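Local structure of sterol regulatory element-binding protein cleavage-activating protein (Schizosaccharomyces pombe, 4YHC) at residues S39-T44 against D83-Y88; F124-T129 against S180-T185; F138-V143 against F152-E157; A186-S191 against V200-G205. The protein escorts sre1 and is required for sre1 processing at low sterol or oxygen, the present chain being the escort's WD40 domain. The protein carries 9 engineered substitutions. All blocks are in the same frame, centred on the assembly; numbering follows the deposited sequence.

How the contacts relate
The four contacts lie in the predicted WD repeats 1 to 4 of a WD40 propeller. Contact 1 joins the loops between the first two strands of the sheets of WD repeats 1 and 2, and contact 2 sets the first strands of the next two sheets, 121-127 and 175-182, side by side. Contact 3 lies in the hairpin 136-144/148-156, nested in the chain between the two halves of contact 2, and contact 4 in the hairpin 187-193/198-204. The centre of contact 2 is about 8 Å from that of contact 4, 11 Å from contact 3 and 13 Å from contact 1. Strand pairing builds each blade, while side chains, loop backbone and waters join neighbouring blades.

Contact 1. Residues S39-T44 against D83-Y88; sequences SENYKT and DPQGNY
Thr44 and Gly86 make the shortest hydrogen bond between the two loops: Thr44 OG1 gives its proton to Gly86 O over 2.7 Å, in the carbonyl plane and on a lone pair. Asn41 supplies the rest of the direct hydrogen bonding. Its ND2 lies 2.9 Å from Gln85 O, reaching that carbonyl from 47° out of its plane, and makes a second, weak bond of 3.2 Å to Gln85 OE1, the two amide planes standing 69° apart. Asn41 N adds another weak bond, 3.1 Å to Pro84 O. Chi1 of Asn41 (68°) sets CG between its own backbone N and carbonyl carbon; OD1 accepts from Ser39 OG at 2.7 Å and from Lys43 N, the latter an Asx turn. The amide is therefore held through its oxygen while its nitrogen faces the other loop.

Each loop contains a type I turn (Ser39 to Tyr42, Asp83 to Gly86) and connects the first two strands of its sheet, one in the predicted WD repeat 1 and one in WD repeat 2, so the bonds tie consecutive propeller blades together at matching places. A water bridges the loops, accepting from Glu40 N at 3.0 Å and donating weakly to Asp83 O.

Apolar contact is modest. Glu40 CB rests 3.8 Å from Pro84 CB, and Ser39 CB sits 3.6 Å from Gly86 CA. Even a CB at Gly86 would probably run into Thr44 OG1 and Ser39 OG.

The charged contact is that of Lys43, which passes beside Gln85 O and carries NZ on to a salt bridge with Glu103.

Contact 2. Residues F124-T129 against S180-T185; sequences FWMPGT and SIVSPT
Ser180 lays its CB over one face of the Phe124 ring, a CH-pi contact 4.0 Å from the ring centroid and 23° off the normal, shifted toward the rim so that Phe124 CG is the nearest ring atom at 3.7 Å. Its OG turns to a water 2.7 Å away, which in turn donates to Trp125 O. Ile181 sends its side chain off to the other side, but its carbonyl oxygen stays close to Met126, 3.7 Å from CE. Val182 then divides its two methyls between two partners. CG2 meets Met126 CE at a tight 3.4 Å, the thioether chain being bent at chi3 (89°) to bring that methyl across; CG1 and Pro127 CG face each other tip to tip, also at 3.4 Å.

The segments belong to the first strands of successive blades, and they run nearly parallel, 17° apart with axes 8.0 Å from each other, which leaves room for side chains between them and no backbone ladder. Between the two segments there is no direct hydrogen bond, though Pro127 O accepts from Asn187 ND2 on the next strand of the neighbouring blade. What joins them is close apolar packing of Val182 with Met126 and Pro127, with water as the polar bridge.

Contact 3. Residues F138-V143 against F152-E157; sequences FELVVV and FSLTIE
Phe152 pairs with Leu140 through both backbone bonds, Leu140 N to Phe152 O and Phe152 N to Leu140 O, each 2.9 Å. Its CG is anti to the carbonyl carbon (chi1 -68°), and an edge of the ring lies beside Leu140 O, with CD1 3.6 Å from that oxygen. Further out, Phe152 CE1 meets Val142 CG2 at 3.9 Å, the two side chains crossing obliquely. Phe152 O does double duty, since the CA-H of Glu139 also points to it over 3.3 Å. An alanine in place of Phe152 would probably leave Val142, and Ile163 and Leu165 of the next strand, facing a gap where the ring had been, while the backbone bonds could persist.

Phe138 forms the other hydrogen-bonded pair of the ladder, with Leu154: Phe138 N reaches Leu154 O at 2.8 Å and Leu154 N returns to Phe138 O at 2.9 Å. Phe138 CB and Leu154 CB are 4.3 Å apart, on the face of the sheet that also carries Leu140 and Phe152. The Phe138 ring continues to Ile156, whose CD1 lies 4.0 Å from Phe138 CE2, and it is packed edge-to-face against Trp125.

Between the two pairs, Glu139 and Ser153 form a non-hydrogen-bonded pair with side chains on the opposite face. This hairpin supplies the two middle strands of its blade, flanked within the sheet by strands 121-127 and 161-170. The face of Phe138 and Phe152 looks toward strand 88-92 of the preceding blade, where Leu140 and Val142 touch Phe92, while Glu139 and Val141 reach strand 187-193 of the following one.

Contact 4. Residues A186-S191 against V200-G205; sequences ANRIAS and VYSKKG. Engineered in segment 186-191: Ser191 (natural residue Cys).
Ile189 and Tyr201 form the hydrogen-bonded pair at the middle of this ladder, Ile189 N to Tyr201 O and Tyr201 N to Ile189 O both at 2.8 Å. Two residues along, Lys203 N gives a nearly straight bond of 3.0 Å to Asn187 O. Three CA-H...O contacts lie alongside these bonds, the closest from Arg188 CA to Tyr201 O at 3.3 Å. Beyond them Ala186 CB approaches the backbone carbonyl Lys203 O to 3.4 Å.

Among side chains the polar link is between Arg188 and Ser202, a non-hydrogen-bonded pair whose side chains share a face. Arg188 runs extended from CG to NE; beyond it NH2 meets Ser202 OG, which sits at the edge of the guanidinium, near its plane; at 3.2 Å the bond is weak. The stronger grip comes from outside, a salt bridge from Arg188 NH1 to Asp234, while NH2 also meets a bound citrate, probably from the crystallisation liquor. Ala186 CB lies over one face of the guanidinium. A leucine in place of Arg188 would probably leave Asp234 without its positive partner and Ser202 OG without its weak donor.

Apolar contact is lighter. Val200 leans its CG2 on Ala190 CB at 4.1 Å and its CG1 on Arg188 CB at the same distance. On the opposite face Tyr201 stacks on Phe169 and Ile189 reaches Phe124 and Met126 of the neighbouring blade.

The strands run 172° apart, close to antiparallel, and form the central hairpin of a four-stranded propeller blade, here in the predicted WD repeat 4.

Contact 1. Residues S39-T44 against D83-Y88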
# COMPACT_ATOMS: atom_id res chain seq x y z
N SER A 39 -5.02 -6.72 2.07
CA SER A 39 -4.14 -7.77 1.65
C SER A 39 -3.59 -7.48 0.28
O SER A 39 -4.21 -6.76 -0.55
CB SER A 39 -4.86 -9.16 1.66
OG SER A 39 -6.06 -9.22 0.93
N GLU A 40 -2.47 -8.11 0.02
CA GLU A 40 -1.77 -7.94 -1.27
C GLU A 40 -2.60 -8.29 -2.47
O GLU A 40 -2.35 -7.74 -3.49
CB GLU A 40 -0.55 -8.85 -1.33
CG GLU A 40 0.66 -8.14 -1.90
CD GLU A 40 1.53 -7.61 -0.78
OE1 GLU A 40 1.69 -6.37 -0.70
OE2 GLU A 40 2.03 -8.45 0.04
N ASN A 41 -3.53 -9.22 -2.35
CA ASN A 41 -4.42 -9.61 -3.43
C ASN A 41 -5.66 -8.76 -3.42
O ASN A 41 -6.51 -8.97 -4.24
CB ASN A 41 -4.78 -11.13 -3.39
CG ASN A 41 -5.66 -11.52 -2.20
OD1 ASN A 41 -5.80 -10.77 -1.23
ND2 ASN A 41 -6.21 -12.76 -2.23
N TYR A 42 -5.72 -7.74 -2.56
CA TYR A 42 -6.89 -6.84 -2.46
C TYR A 42 -8.18 -7.53 -2.08
O TYR A 42 -9.25 -7.01 -2.29
CB TYR A 42 -7.03 -5.96 -3.70
CG TYR A 42 -5.80 -5.13 -3.93
CD1 TYR A 42 -5.54 -4.02 -3.15
CD2 TYR A 42 -4.83 -5.50 -4.89
CE1 TYR A 42 -4.40 -3.26 -3.34
CE2 TYR A 42 -3.66 -4.76 -5.05
CZ TYR A 42 -3.46 -3.65 -4.29
OH TYR A 42 -2.31 -2.91 -4.42
N LYS A 43 -8.11 -8.69 -1.44
CA LYS A 43 -9.34 -9.34 -1.05
C LYS A 43 -9.86 -8.91 0.30
O LYS A 43 -11.10 -8.81 0.51
CB LYS A 43 -9.14 -10.85 -1.07
CG LYS A 43 -10.31 -11.67 -0.56
CD LYS A 43 -10.07 -13.11 -1.02
CE LYS A 43 -9.26 -13.84 -0.01
NZ LYS A 43 -10.21 -14.27 1.00
N THR A 44 -8.94 -8.64 1.23
CA THR A 44 -9.30 -8.53 2.63
C THR A 44 -8.79 -7.22 3.19
O THR A 44 -7.63 -6.88 2.99
CB THR A 44 -8.73 -9.70 3.46
OG1 THR A 44 -9.20 -10.96 2.97
CG2 THR A 44 -9.19 -9.64 4.96
N ASP A 83 -1.67 -11.93 5.50
CA ASP A 83 -0.92 -12.67 4.51
C ASP A 83 -1.35 -12.15 3.10
O ASP A 83 -2.42 -11.52 2.95
CB ASP A 83 -1.12 -14.18 4.67
CG ASP A 83 -2.37 -14.70 3.98
OD1 ASP A 83 -3.48 -14.48 4.48
OD2 ASP A 83 -2.21 -15.33 2.92
N PRO A 84 -0.54 -12.43 2.09
CA PRO A 84 -0.83 -11.88 0.79
C PRO A 84 -2.11 -12.33 0.16
O PRO A 84 -2.64 -11.61 -0.64
CB PRO A 84 0.40 -12.30 -0.08
CG PRO A 84 1.42 -12.80 0.85
CD PRO A 84 0.71 -13.21 2.10
N GLN A 85 -2.69 -13.45 0.61
CA GLN A 85 -3.98 -13.93 0.08
C GLN A 85 -5.16 -13.49 0.89
O GLN A 85 -6.31 -13.69 0.48
CB GLN A 85 -3.96 -15.48 -0.06
CG GLN A 85 -3.10 -15.98 -1.21
CD GLN A 85 -3.47 -15.31 -2.53
OE1 GLN A 85 -4.59 -15.45 -3.03
NE2 GLN A 85 -2.53 -14.52 -3.08
N GLY A 86 -4.92 -12.83 2.01
CA GLY A 86 -6.04 -12.34 2.81
C GLY A 86 -6.82 -13.35 3.62
O GLY A 86 -8.01 -13.14 3.91
N ASN A 87 -6.18 -14.47 3.95
CA ASN A 87 -6.83 -15.53 4.72
C ASN A 87 -6.44 -15.58 6.18
O ASN A 87 -7.18 -16.14 7.00
CB ASN A 87 -6.54 -16.91 4.11
CG ASN A 87 -7.06 -17.01 2.71
OD1 ASN A 87 -8.17 -16.62 2.44
ND2 ASN A 87 -6.23 -17.42 1.80
N TYR A 88 -5.27 -15.02 6.48
CA TYR A 88 -4.75 -14.97 7.84
C TYR A 88 -4.37 -13.54 8.25
O TYR A 88 -3.94 -12.71 7.42
CB TYR A 88 -3.51 -15.90 7.93
CG TYR A 88 -3.83 -17.29 7.53
CD1 TYR A 88 -4.54 -18.16 8.39
CD2 TYR A 88 -3.52 -17.75 6.28
CE1 TYR A 88 -4.88 -19.44 7.99
CE2 TYR A 88 -3.89 -19.04 5.87
CZ TYR A 88 -4.58 -19.87 6.74
OH TYR A 88 -4.93 -21.15 6.32
O HOH W 1 -0.88 -9.01 2.39

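Contact 2. Residues F124-T129 against S180-T185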
# COMPACT_ATOMS: atom_id res chain seq x y z
N PHE A 124 5.71 -8.38 8.14
CA PHE A 124 5.39 -8.74 6.76
C PHE A 124 5.33 -10.22 6.70
O PHE A 124 6.18 -10.86 7.27
CB PHE A 124 6.58 -8.48 5.78
CG PHE A 124 7.26 -7.21 5.98
CD1 PHE A 124 6.63 -6.06 5.69
CD2 PHE A 124 8.57 -7.18 6.42
CE1 PHE A 124 7.26 -4.87 5.84
CE2 PHE A 124 9.21 -6.00 6.60
CZ PHE A 124 8.55 -4.83 6.32
N TRP A 125 4.38 -10.74 5.96
CA TRP A 125 4.33 -12.15 5.58
C TRP A 125 4.98 -12.38 4.21
O TRP A 125 4.70 -11.63 3.25
CB TRP A 125 2.88 -12.56 5.41
CG TRP A 125 2.04 -12.61 6.68
CD1 TRP A 125 1.70 -11.58 7.46
CD2 TRP A 125 1.39 -13.75 7.20
NE1 TRP A 125 0.85 -11.99 8.43
CE2 TRP A 125 0.65 -13.33 8.29
CE3 TRP A 125 1.33 -15.08 6.81
CZ2 TRP A 125 -0.14 -14.21 9.08
CZ3 TRP A 125 0.51 -15.96 7.55
CH2 TRP A 125 -0.17 -15.54 8.69
N MET A 126 5.78 -13.41 4.08
CA MET A 126 6.30 -13.74 2.78
C MET A 126 6.10 -15.24 2.50
O MET A 126 6.28 -16.05 3.38
CB MET A 126 7.76 -13.37 2.67
CG MET A 126 8.01 -11.87 3.05
SD MET A 126 9.73 -11.43 2.87
CE MET A 126 9.66 -10.93 1.19
N PRO A 127 5.77 -15.59 1.28
CA PRO A 127 5.51 -17.00 0.96
C PRO A 127 6.78 -17.80 1.14
O PRO A 127 7.81 -17.31 0.76
CB PRO A 127 5.07 -16.98 -0.52
CG PRO A 127 5.54 -15.66 -1.08
CD PRO A 127 5.70 -14.70 0.09
N GLY A 128 6.71 -18.94 1.82
CA GLY A 128 7.84 -19.87 1.87
C GLY A 128 7.64 -20.98 0.86
O GLY A 128 7.40 -20.75 -0.31
N THR A 129 7.66 -22.21 1.35
CA THR A 129 7.53 -23.40 0.50
C THR A 129 6.09 -24.01 0.52
O THR A 129 5.91 -25.21 0.71
CB THR A 129 8.62 -24.45 0.87
OG1 THR A 129 8.10 -25.78 0.70
CG2 THR A 129 9.12 -24.31 2.33
N SER A 180 8.98 -5.09 2.26
CA SER A 180 9.16 -6.46 1.73
C SER A 180 9.07 -6.44 0.23
O SER A 180 8.25 -5.74 -0.33
CB SER A 180 8.13 -7.38 2.36
OG SER A 180 6.99 -7.43 1.61
N ILE A 181 9.92 -7.20 -0.44
CA ILE A 181 9.78 -7.46 -1.85
C ILE A 181 9.77 -8.98 -2.12
O ILE A 181 10.82 -9.63 -2.05
CB ILE A 181 10.98 -6.83 -2.52
CG1 ILE A 181 11.09 -5.37 -2.00
CG2 ILE A 181 10.91 -6.96 -4.02
CD1 ILE A 181 11.74 -4.40 -2.90
N VAL A 182 8.60 -9.49 -2.43
CA VAL A 182 8.36 -10.92 -2.74
C VAL A 182 8.46 -10.93 -4.24
O VAL A 182 7.55 -10.57 -4.92
CB VAL A 182 6.96 -11.32 -2.26
CG1 VAL A 182 6.62 -12.79 -2.61
CG2 VAL A 182 6.89 -11.13 -0.78
N SER A 183 9.62 -11.23 -4.76
CA SER A 183 9.84 -11.02 -6.18
C SER A 183 9.79 -12.39 -6.89
O SER A 183 9.81 -13.37 -6.22
CB SER A 183 11.17 -10.34 -6.39
OG SER A 183 12.19 -11.25 -6.81
N PRO A 184 9.81 -12.42 -8.24
CA PRO A 184 9.89 -13.75 -8.89
C PRO A 184 11.23 -14.48 -8.67
O PRO A 184 11.31 -15.70 -8.79
CB PRO A 184 9.65 -13.42 -10.36
CG PRO A 184 8.87 -12.14 -10.35
CD PRO A 184 9.58 -11.38 -9.24
N THR A 185 12.26 -13.76 -8.25
CA THR A 185 13.60 -14.33 -8.10
C THR A 185 13.85 -14.67 -6.65
O THR A 185 14.46 -15.69 -6.35
CB THR A 185 14.64 -13.38 -8.73
OG1 THR A 185 14.44 -13.34 -10.15
CG2 THR A 185 16.07 -13.82 -8.44
O HOH W 2 5.01 -9.13 2.38

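Contact 3. Residues F138-V143 against F152-E157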
# COMPACT_ATOMS: atom_id res chain seq x y z
N PHE A 138 5.13 -20.05 5.47
CA PHE A 138 5.37 -18.62 5.33
C PHE A 138 6.61 -18.27 6.09
O PHE A 138 6.95 -18.94 7.05
CB PHE A 138 4.23 -17.76 5.92
CG PHE A 138 2.90 -17.92 5.24
CD1 PHE A 138 2.60 -17.23 4.05
CD2 PHE A 138 1.97 -18.79 5.75
CE1 PHE A 138 1.37 -17.37 3.44
CE2 PHE A 138 0.73 -18.94 5.13
CZ PHE A 138 0.43 -18.25 3.98
N GLU A 139 7.25 -17.17 5.68
CA GLU A 139 8.14 -16.44 6.56
C GLU A 139 7.49 -15.17 7.08
O GLU A 139 6.95 -14.39 6.31
CB GLU A 139 9.43 -16.17 5.83
CG GLU A 139 10.15 -17.49 5.55
CD GLU A 139 11.41 -17.31 4.76
OE1 GLU A 139 11.30 -16.80 3.61
OE2 GLU A 139 12.49 -17.66 5.32
N LEU A 140 7.50 -15.01 8.40
CA LEU A 140 6.91 -13.88 9.05
C LEU A 140 8.06 -13.04 9.53
O LEU A 140 8.84 -13.48 10.41
CB LEU A 140 6.07 -14.30 10.26
CG LEU A 140 4.69 -13.76 10.55
CD1 LEU A 140 4.31 -14.01 12.02
CD2 LEU A 140 4.46 -12.32 10.16
N VAL A 141 8.16 -11.83 9.00
CA VAL A 141 9.30 -10.98 9.29
C VAL A 141 8.88 -9.85 10.21
O VAL A 141 7.89 -9.13 9.97
CB VAL A 141 9.90 -10.42 8.00
CG1 VAL A 141 11.10 -9.52 8.28
CG2 VAL A 141 10.30 -11.57 7.06
N VAL A 142 9.66 -9.65 11.26
CA VAL A 142 9.41 -8.63 12.22
C VAL A 142 10.57 -7.69 12.25
O VAL A 142 11.71 -8.10 12.56
CB VAL A 142 9.22 -9.25 13.62
CG1 VAL A 142 8.93 -8.17 14.65
CG2 VAL A 142 8.06 -10.21 13.58
N VAL A 143 10.32 -6.44 11.91
CA VAL A 143 11.35 -5.44 11.82
C VAL A 143 11.16 -4.42 12.92
O VAL A 143 10.07 -3.84 13.08
CB VAL A 143 11.37 -4.72 10.44
CG1 VAL A 143 12.51 -3.71 10.37
CG2 VAL A 143 11.51 -5.73 9.30
N PHE A 152 10.64 -15.60 11.23
CA PHE A 152 9.99 -16.74 11.80
C PHE A 152 9.50 -17.61 10.69
O PHE A 152 9.03 -17.13 9.67
CB PHE A 152 8.81 -16.34 12.62
CG PHE A 152 9.15 -15.59 13.88
CD1 PHE A 152 9.22 -14.23 13.89
CD2 PHE A 152 9.28 -16.26 15.09
CE1 PHE A 152 9.50 -13.53 15.05
CE2 PHE A 152 9.52 -15.57 16.26
CZ PHE A 152 9.63 -14.20 16.25
N SER A 153 9.66 -18.91 10.86
CA SER A 153 9.06 -19.85 9.91
C SER A 153 7.74 -20.26 10.52
O SER A 153 7.66 -20.67 11.69
CB SER A 153 9.94 -21.09 9.69
OG SER A 153 9.25 -21.97 8.83
N LEU A 154 6.70 -20.11 9.71
CA LEU A 154 5.34 -20.34 10.13
C LEU A 154 4.76 -21.39 9.22
O LEU A 154 4.71 -21.17 8.01
CB LEU A 154 4.55 -19.03 10.04
CG LEU A 154 3.06 -19.07 10.31
CD1 LEU A 154 2.73 -19.61 11.71
CD2 LEU A 154 2.51 -17.66 10.12
N THR A 155 4.33 -22.50 9.79
CA THR A 155 3.60 -23.49 9.00
C THR A 155 2.16 -23.55 9.44
O THR A 155 1.86 -23.63 10.63
CB THR A 155 4.20 -24.92 9.10
OG1 THR A 155 5.54 -24.89 8.62
CG2 THR A 155 3.44 -25.86 8.19
N ILE A 156 1.26 -23.56 8.47
CA ILE A 156 -0.14 -23.57 8.75
C ILE A 156 -0.77 -24.79 8.13
O ILE A 156 -0.51 -25.11 6.97
CB ILE A 156 -0.80 -22.29 8.23
CG1 ILE A 156 -0.30 -21.11 9.05
CG2 ILE A 156 -2.32 -22.41 8.28
CD1 ILE A 156 -0.98 -19.80 8.69
N GLU A 157 -1.61 -25.46 8.93
CA GLU A 157 -2.37 -26.60 8.47
C GLU A 157 -3.85 -26.41 8.76
O GLU A 157 -4.28 -25.38 9.25
CB GLU A 157 -1.85 -27.86 9.13
CG GLU A 157 -0.43 -28.18 8.71
CD GLU A 157 -0.01 -29.57 9.11
OE1 GLU A 157 1.04 -29.70 9.76
OE2 GLU A 157 -0.73 -30.55 8.77

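Contact 4. Residues A186-S191 against V200-G205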
# COMPACT_ATOMS: atom_id res chain seq x y z
N ALA A 186 13.39 -13.84 -5.73
CA ALA A 186 13.70 -14.04 -4.30
C ALA A 186 12.78 -13.27 -3.37
O ALA A 186 12.09 -12.32 -3.80
CB ALA A 186 15.13 -13.63 -4.03
N ASN A 187 12.70 -13.72 -2.12
CA ASN A 187 12.15 -12.92 -1.04
C ASN A 187 13.19 -11.97 -0.55
O ASN A 187 14.31 -12.36 -0.36
CB ASN A 187 11.67 -13.79 0.08
CG ASN A 187 10.45 -14.59 -0.30
OD1 ASN A 187 9.77 -14.27 -1.29
ND2 ASN A 187 10.07 -15.54 0.57
N ARG A 188 12.82 -10.70 -0.41
CA ARG A 188 13.77 -9.67 -0.03
C ARG A 188 13.19 -8.78 1.02
O ARG A 188 11.99 -8.56 1.05
CB ARG A 188 14.14 -8.84 -1.23
CG ARG A 188 14.62 -9.59 -2.43
CD ARG A 188 15.22 -8.62 -3.45
NE ARG A 188 15.21 -9.13 -4.83
CZ ARG A 188 16.15 -9.93 -5.38
NH1 ARG A 188 16.04 -10.38 -6.62
NH2 ARG A 188 17.17 -10.33 -4.67
N ILE A 189 14.02 -8.33 1.96
CA ILE A 189 13.63 -7.31 2.92
C ILE A 189 14.58 -6.15 2.80
O ILE A 189 15.82 -6.33 2.96
CB ILE A 189 13.72 -7.83 4.36
CG1 ILE A 189 12.94 -9.11 4.51
CG2 ILE A 189 13.21 -6.79 5.33
CD1 ILE A 189 11.43 -8.93 4.49
N ALA A 190 14.04 -4.96 2.58
CA ALA A 190 14.86 -3.77 2.31
C ALA A 190 14.62 -2.77 3.42
O ALA A 190 13.46 -2.56 3.79
CB ALA A 190 14.49 -3.15 0.97
N SER A 191 15.70 -2.16 3.94
CA SER A 191 15.62 -1.23 5.06
C SER A 191 16.43 0.04 4.82
O SER A 191 17.57 0.02 4.44
CB SER A 191 16.06 -1.93 6.36
OG SER A 191 15.47 -3.21 6.49
N VAL A 200 19.56 -4.49 1.74
CA VAL A 200 18.62 -5.46 1.28
C VAL A 200 19.11 -6.85 1.71
O VAL A 200 20.13 -7.32 1.23
CB VAL A 200 18.47 -5.45 -0.22
CG1 VAL A 200 17.41 -6.46 -0.62
CG2 VAL A 200 18.13 -4.07 -0.77
N TYR A 201 18.34 -7.52 2.54
CA TYR A 201 18.54 -8.98 2.79
C TYR A 201 17.72 -9.84 1.83
O TYR A 201 16.48 -9.74 1.81
CB TYR A 201 18.12 -9.36 4.19
CG TYR A 201 19.18 -9.14 5.21
CD1 TYR A 201 20.11 -10.13 5.49
CD2 TYR A 201 19.24 -7.96 5.92
CE1 TYR A 201 21.09 -9.93 6.41
CE2 TYR A 201 20.21 -7.74 6.83
CZ TYR A 201 21.13 -8.72 7.07
OH TYR A 201 22.06 -8.51 8.01
N SER A 202 18.40 -10.65 1.04
CA SER A 202 17.75 -11.52 0.05
C SER A 202 18.00 -12.99 0.31
O SER A 202 19.12 -13.40 0.65
CB SER A 202 18.22 -11.21 -1.33
OG SER A 202 17.98 -9.85 -1.58
N LYS A 203 16.95 -13.78 0.09
CA LYS A 203 16.97 -15.20 0.32
C LYS A 203 17.28 -15.93 -0.97
O LYS A 203 16.52 -15.87 -1.94
CB LYS A 203 15.61 -15.65 0.84
CG LYS A 203 15.68 -16.82 1.83
CD LYS A 203 14.49 -17.74 1.75
CE LYS A 203 14.24 -18.46 3.07
NZ LYS A 203 15.46 -18.95 3.78
N LYS A 204 18.41 -16.63 -1.00
CA LYS A 204 18.64 -17.63 -2.06
C LYS A 204 18.79 -19.02 -1.46
O LYS A 204 19.69 -19.27 -0.63
CB LYS A 204 19.82 -17.26 -2.98
CG LYS A 204 19.41 -16.55 -4.28
CD LYS A 204 18.55 -17.43 -5.19
CE LYS A 204 17.85 -16.64 -6.28
NZ LYS A 204 18.50 -16.77 -7.61
N GLY A 205 17.87 -19.90 -1.84
CA GLY A 205 17.79 -21.22 -1.25
C GLY A 205 17.58 -21.08 0.25
O GLY A 205 16.70 -20.37 0.68